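Local coordinates for putative phospholipase A2 (Oryza sativa, PDB 2WG7), which probably hydrolyses the 2-acyl ester of membrane phospholipids in a calcium-dependent reaction, releasing a lysophospholipid and a free fatty acid, at residues Tyr36-Gly41 / Pro48-Cys53. Sequence-based numbering, arbitrary orientation.
Sequences YGKYCG and PGERPC. With CA (calcium ion), chain C.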
ATOM      1  N   TYR A  36      -4.403  -3.693   5.915  1.00 12.07           N
ATOM      2  CA  TYR A  36      -3.374  -4.288   6.766  1.00 11.80           C
ATOM      3  C   TYR A  36      -2.492  -3.173   7.315  1.00 11.49           C
ATOM      4  O   TYR A  36      -1.992  -2.351   6.554  1.00 11.21           O
ATOM      5  CB  TYR A  36      -2.556  -5.284   5.928  1.00 12.00           C
ATOM      6  CG  TYR A  36      -1.365  -5.930   6.606  1.00 12.34           C
ATOM      7  CD1 TYR A  36      -1.400  -7.278   6.970  1.00 13.63           C
ATOM      8  CD2 TYR A  36      -0.190  -5.206   6.857  1.00 12.04           C
ATOM      9  CE1 TYR A  36      -0.311  -7.887   7.576  1.00 14.25           C
ATOM     10  CE2 TYR A  36       0.908  -5.805   7.480  1.00 13.28           C
ATOM     11  CZ  TYR A  36       0.839  -7.147   7.829  1.00 14.32           C
ATOM     12  OH  TYR A  36       1.916  -7.764   8.426  1.00 14.62           O
ATOM     13  N   GLY A  37      -2.304  -3.148   8.633  1.00 11.16           N
ATOM     14  CA  GLY A  37      -1.591  -2.045   9.283  1.00 10.91           C
ATOM     15  C   GLY A  37      -2.380  -0.753   9.109  1.00 10.61           C
ATOM     16  O   GLY A  37      -3.610  -0.772   9.119  1.00 10.81           O
ATOM     17  N   LYS A  38      -1.668   0.357   8.941  1.00 10.19           N
ATOM     18  CA  LYS A  38      -2.284   1.664   8.730  1.00 10.03           C
ATOM     19  C   LYS A  38      -2.214   2.108   7.261  1.00  9.78           C
ATOM     20  O   LYS A  38      -2.912   3.047   6.865  1.00  9.38           O
ATOM     21  CB  LYS A  38      -1.617   2.728   9.615  1.00 10.00           C
ATOM     22  CG  LYS A  38      -1.691   2.480  11.114  1.00 10.20           C
ATOM     23  CD  LYS A  38      -0.874   3.548  11.877  1.00 11.71           C
ATOM     24  CE  LYS A  38      -0.765   3.223  13.359  1.00 11.38           C
ATOM     25  NZ  LYS A  38       0.228   4.110  14.051  1.00 14.12           N
ATOM     26  N   TYR A  39      -1.387   1.424   6.465  1.00  9.29           N
ATOM     27  CA  TYR A  39      -1.060   1.858   5.098  1.00  9.52           C
ATOM     28  C   TYR A  39      -1.298   0.834   3.970  1.00 10.07           C
ATOM     29  O   TYR A  39      -1.441   1.223   2.814  1.00 10.07           O
ATOM     30  CB  TYR A  39       0.399   2.342   5.021  1.00  9.54           C
ATOM     31  CG  TYR A  39       0.718   3.556   5.887  1.00  9.48           C
ATOM     32  CD1 TYR A  39       1.208   3.399   7.181  1.00  9.49           C
ATOM     33  CD2 TYR A  39       0.537   4.854   5.400  1.00  9.37           C
ATOM     34  CE1 TYR A  39       1.520   4.516   7.983  1.00 10.61           C
ATOM     35  CE2 TYR A  39       0.842   5.982   6.188  1.00 10.58           C
ATOM     36  CZ  TYR A  39       1.330   5.800   7.477  1.00 10.80           C
ATOM     37  OH  TYR A  39       1.627   6.891   8.259  1.00 10.70           O
ATOM     38  N   CYS A  40      -1.285  -0.460   4.278  1.00 10.80           N
ATOM     39  CA  CYS A  40      -1.397  -1.468   3.219  1.00 12.05           C
ATOM     40  C   CYS A  40      -2.842  -1.677   2.800  1.00 12.65           C
ATOM     41  O   CYS A  40      -3.670  -2.113   3.597  1.00 12.84           O
ATOM     42  CB  CYS A  40      -0.761  -2.805   3.624  1.00 12.09           C
ATOM     43  SG  CYS A  40       1.040  -2.818   3.744  1.00 13.59           S
ATOM     44  N   GLY A  41      -3.137  -1.348   1.548  1.00 13.38           N
ATOM     45  CA  GLY A  41      -4.479  -1.515   0.999  1.00 14.57           C
ATOM     46  C   GLY A  41      -4.803  -0.410   0.012  1.00 15.70           C
ATOM     47  O   GLY A  41      -4.260   0.695   0.098  1.00 15.43           O
ATOM     48  N   PRO A  48      -1.112  11.572   8.675  1.00 16.79           N
ATOM     49  CA  PRO A  48       0.212  12.189   8.760  1.00 16.39           C
ATOM     50  C   PRO A  48       0.888  11.940  10.101  1.00 16.00           C
ATOM     51  O   PRO A  48       0.267  12.117  11.159  1.00 15.96           O
ATOM     52  CB  PRO A  48      -0.098  13.676   8.591  1.00 16.86           C
ATOM     53  CG  PRO A  48      -1.267  13.687   7.684  1.00 16.83           C
ATOM     54  CD  PRO A  48      -2.096  12.487   8.068  1.00 17.02           C
ATOM     55  N   GLY A  49       2.145  11.501  10.049  1.00 15.60           N
ATOM     56  CA  GLY A  49       2.920  11.213  11.261  1.00 14.80           C
ATOM     57  C   GLY A  49       2.738   9.822  11.855  1.00 14.94           C
ATOM     58  O   GLY A  49       3.517   9.412  12.730  1.00 14.30           O
ATOM     59  N   GLU A  50       1.715   9.089  11.398  1.00 14.37           N
ATOM     60  CA  GLU A  50       1.418   7.772  11.973  1.00 14.28           C
ATOM     61  C   GLU A  50       2.507   6.771  11.636  1.00 13.92           C
ATOM     62  O   GLU A  50       2.820   6.552  10.466  1.00 13.61           O
ATOM     63  CB  GLU A  50       0.063   7.243  11.496  1.00 14.38           C
ATOM     64  CG  GLU A  50      -1.131   7.952  12.109  1.00 15.29           C
ATOM     65  CD  GLU A  50      -1.279   7.702  13.597  1.00 17.19           C
ATOM     66  OE1 GLU A  50      -0.986   6.576  14.060  1.00 17.67           O
ATOM     67  OE2 GLU A  50      -1.705   8.635  14.304  1.00 17.60           O
ATOM     68  N   ARG A  51       3.090   6.166  12.662  1.00 13.40           N
ATOM     69  CA  ARG A  51       4.152   5.203  12.429  1.00 14.01           C
ATOM     70  C   ARG A  51       3.575   3.871  11.923  1.00 13.25           C
ATOM     71  O   ARG A  51       2.500   3.440  12.369  1.00 12.24           O
ATOM     72  CB  ARG A  51       5.022   5.030  13.678  1.00 14.58           C
ATOM     73  CG  ARG A  51       4.418   4.166  14.744  1.00 18.76           C
ATOM     74  CD  ARG A  51       5.243   2.916  14.938  1.00 24.73           C
ATOM     75  NE  ARG A  51       6.289   3.039  15.958  1.00 28.36           N
ATOM     76  CZ  ARG A  51       6.329   3.948  16.935  1.00 30.83           C
ATOM     77  NH1 ARG A  51       7.339   3.935  17.801  1.00 30.66           N
ATOM     78  NH2 ARG A  51       5.374   4.865  17.062  1.00 30.82           N
ATOM     79  N   PRO A  52       4.272   3.232  10.967  1.00 13.01           N
ATOM     80  CA  PRO A  52       3.779   1.973  10.408  1.00 12.95           C
ATOM     81  C   PRO A  52       3.803   0.864  11.459  1.00 12.90           C
ATOM     82  O   PRO A  52       4.577   0.934  12.418  1.00 12.12           O
ATOM     83  CB  PRO A  52       4.766   1.686   9.267  1.00 13.16           C
ATOM     84  CG  PRO A  52       6.026   2.419   9.659  1.00 13.26           C
ATOM     85  CD  PRO A  52       5.553   3.651  10.362  1.00 13.21           C
ATOM     86  N   CYS A  53       2.955  -0.145  11.278  1.00 12.65           N
ATOM     87  CA  CYS A  53       2.749  -1.188  12.286  1.00 13.11           C
ATOM     88  C   CYS A  53       3.807  -2.298  12.280  1.00 12.89           C
ATOM     89  O   CYS A  53       4.003  -2.980  13.295  1.00 13.27           O
ATOM     90  CB  CYS A  53       1.352  -1.793  12.125  1.00 13.31           C
ATOM     91  SG  CYS A  53       0.052  -0.569  12.221  1.00 15.06           S
TER
HETATM   92 CA    CA C1126      -2.517   2.245   1.004  1.00 21.73          CA
HETATM   93  O   HOH W   1      -1.064   0.249  -0.206  1.00 26.26           O
HETATM   94  O   HOH W   2      -3.709   3.792  -0.420  1.00 18.92           O
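Lys38 and Tyr39 both reach across to 48-53 with CG anti to the carbonyl carbon (chi1 -60° and -62°), and beyond CG the lysine runs out as an extended chain that carries NZ to the carboxylate of Glu50 and the backbone carbonyl of Arg51. Residues 36-41 belong to the calcium-binding loop of secreted phospholipase A2, packed against 48-53, which leads into helix 55-68, the helix carrying Asp64 and the predicted active-site His63. Lys38 NZ forms a salt bridge with Glu50 OE1 at 2.7 Å, meeting that oxygen nearly along its C-O axis, and the two side chains cross at about a right angle. A second bond from NZ, 2.9 Å to Arg51 O, lies in the carbonyl plane on a lone pair. Glu50 OE2 is paired with Arg21, so the carboxylate is shared between two cations. Trimming Lys38 to an alanine is likely to leave Glu50 OE1 and Arg51 O without this donor and to open a gap beside Cys53, whose SG, disulfide-bonded to Cys23, lies 3.7 Å from Lys38 CG. The same sulfur lies 3.7 Å from Gly37 CA, and by CA atoms Gly37 and Cys53 are the closest pair across the segments. Tyr39 works from its backbone too: its O binds the calcium ion at 2.3 Å, alongside Gly41 O, Tyr44 O, the Asp64 carboxylate and two waters. Its ring instead extends toward 48-53, with Pro52 CA at its edge, and ends in a hydrogen bond of 2.5 Å from Tyr39 OH to Glu50 O, with the donor tilted 15° from the carbonyl plane.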